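Local structure of ferulic acid esterase, AmCE1/Fae1A (Anaeromyces mucronatus, 5CXX) at residues A26-Y31 against S67-M72. The protein probably hydrolyses feruloyl esters as an alpha/beta-hydrolase esterase, and binds the product ferulic acid in its pocket. Sequence-based numbering, arbitrary orientation.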
# COMPACT_ATOMS: atom_id res chain seq x y z
N ALA A 26 -1.82 -12.02 -12.49
CA ALA A 26 -3.00 -11.47 -11.86
C ALA A 26 -4.27 -12.06 -12.46
O ALA A 26 -4.36 -12.31 -13.68
CB ALA A 26 -3.07 -9.91 -12.09
N LYS A 27 -5.25 -12.29 -11.58
CA LYS A 27 -6.60 -12.68 -12.00
C LYS A 27 -7.57 -11.65 -11.48
O LYS A 27 -7.55 -11.35 -10.26
CB LYS A 27 -6.96 -14.04 -11.42
CG LYS A 27 -8.39 -14.48 -11.72
CD LYS A 27 -8.57 -14.98 -13.13
CE LYS A 27 -10.04 -15.39 -13.39
NZ LYS A 27 -10.90 -14.21 -13.02
N LYS A 28 -8.42 -11.11 -12.36
CA LYS A 28 -9.37 -10.11 -11.90
C LYS A 28 -10.65 -10.74 -11.36
O LYS A 28 -11.30 -11.58 -12.04
CB LYS A 28 -9.71 -9.12 -13.02
CG LYS A 28 -10.44 -7.88 -12.44
CD LYS A 28 -10.60 -6.75 -13.50
CE LYS A 28 -9.23 -6.15 -13.89
NZ LYS A 28 -9.48 -4.90 -14.71
N ILE A 29 -10.92 -10.42 -10.10
CA ILE A 29 -12.04 -10.96 -9.38
C ILE A 29 -13.14 -9.92 -9.25
O ILE A 29 -12.88 -8.75 -8.91
CB ILE A 29 -11.56 -11.40 -7.94
CG1 ILE A 29 -10.44 -12.47 -8.04
CG2 ILE A 29 -12.76 -11.84 -7.05
CD1 ILE A 29 -10.79 -13.62 -8.94
N THR A 30 -14.40 -10.32 -9.50
CA THR A 30 -15.57 -9.48 -9.33
C THR A 30 -16.31 -9.97 -8.09
O THR A 30 -16.55 -11.20 -7.97
CB THR A 30 -16.48 -9.57 -10.60
OG1 THR A 30 -15.69 -9.19 -11.73
CG2 THR A 30 -17.62 -8.58 -10.52
N TYR A 31 -16.66 -9.06 -7.19
CA TYR A 31 -17.24 -9.47 -5.90
C TYR A 31 -18.21 -8.38 -5.43
O TYR A 31 -18.09 -7.19 -5.82
CB TYR A 31 -16.16 -9.73 -4.81
CG TYR A 31 -15.44 -8.46 -4.42
CD1 TYR A 31 -14.38 -7.97 -5.20
CD2 TYR A 31 -15.88 -7.72 -3.31
CE1 TYR A 31 -13.72 -6.71 -4.87
CE2 TYR A 31 -15.22 -6.51 -2.95
CZ TYR A 31 -14.19 -6.01 -3.77
OH TYR A 31 -13.61 -4.81 -3.36
N SER A 67 -6.73 6.37 -10.37
CA SER A 67 -6.26 5.04 -10.88
C SER A 67 -7.28 3.97 -10.53
O SER A 67 -8.35 4.31 -9.98
CB SER A 67 -4.88 4.71 -10.28
OG SER A 67 -4.00 5.67 -10.87
N TYR A 68 -6.94 2.70 -10.82
CA TYR A 68 -7.88 1.60 -10.56
C TYR A 68 -7.08 0.32 -10.38
O TYR A 68 -5.87 0.39 -10.31
CB TYR A 68 -8.94 1.48 -11.70
CG TYR A 68 -8.35 1.12 -13.06
CD1 TYR A 68 -7.60 2.06 -13.77
CD2 TYR A 68 -8.53 -0.18 -13.61
CE1 TYR A 68 -7.02 1.73 -15.00
CE2 TYR A 68 -7.97 -0.52 -14.85
CZ TYR A 68 -7.23 0.44 -15.53
OH TYR A 68 -6.64 0.16 -16.76
N GLU A 69 -7.77 -0.80 -10.31
CA GLU A 69 -7.13 -2.02 -9.79
C GLU A 69 -6.02 -2.54 -10.70
O GLU A 69 -5.15 -3.26 -10.22
CB GLU A 69 -8.18 -3.10 -9.50
CG GLU A 69 -8.83 -3.75 -10.78
CD GLU A 69 -9.92 -2.86 -11.43
OE1 GLU A 69 -10.33 -1.81 -10.86
OE2 GLU A 69 -10.37 -3.25 -12.55
N ASP A 70 -5.97 -2.15 -11.99
CA ASP A 70 -4.85 -2.60 -12.82
C ASP A 70 -3.64 -1.68 -12.79
O ASP A 70 -2.59 -1.99 -13.41
CB ASP A 70 -5.29 -2.81 -14.30
CG ASP A 70 -6.31 -3.87 -14.47
OD1 ASP A 70 -6.50 -4.72 -13.60
OD2 ASP A 70 -6.94 -3.90 -15.59
N SER A 71 -3.78 -0.49 -12.15
CA SER A 71 -2.78 0.51 -12.33
C SER A 71 -1.40 0.12 -11.77
O SER A 71 -0.39 0.47 -12.40
CB SER A 71 -3.25 1.83 -11.64
OG SER A 71 -4.43 2.26 -12.33
N MET A 72 -1.36 -0.65 -10.69
CA MET A 72 -0.03 -1.02 -10.17
C MET A 72 0.62 -2.14 -11.00
O MET A 72 1.76 -2.49 -10.73
CB MET A 72 -0.13 -1.41 -8.67
CG MET A 72 -0.62 -0.21 -7.79
SD MET A 72 0.15 1.38 -8.10
CE MET A 72 1.78 1.08 -7.53
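A three-residue salt-bridge network, Lys28 with Glu69 and Asp70, ties strand 26-33, an outermost strand of the alpha/beta-hydrolase sheet, to the loop that follows strand 58-62. The backbones stay well apart, with 8.7 Å between Lys28 CA and Glu69 CA, and the lysine side chain spans the distance. Its CG leaves anti to the backbone N (chi1 -167°), and a single bend at chi3 turns the amino group in between the two carboxylates. NZ donates to Glu69 OE2 at 2.9 Å, meeting that oxygen on its anti side and close to the carboxylate plane, 16° out. The second bond, from NZ to Asp70 OD2, is just as short at 2.9 Å and uses the syn side, but lies 35° out of plane. Both acids cross the lysine chain at about a right angle; Lys28 CE lies 3.1 Å from Asp70 OD1, a close approach of the methylene beside the ammonium to the carboxylate. That OD1 takes a hydrogen bond from Asn43, so the carboxylate has a second partner on the neighbouring strand 38-45. The loop has its own bracing: a type I turn from Tyr68 to Ser71 is closed by Ser71 N to Tyr68 O (2.9 Å), while Tyr68 N donates almost straight to Ser71 OG (3.0 Å). Glu69 and Asp70 are the two central residues of this turn, which places both carboxylates within reach of one ammonium. Sharing Lys28 probably eases the repulsion between the two carboxylates, and the nearby positive charge would probably favour the ionised form of the buried Glu69.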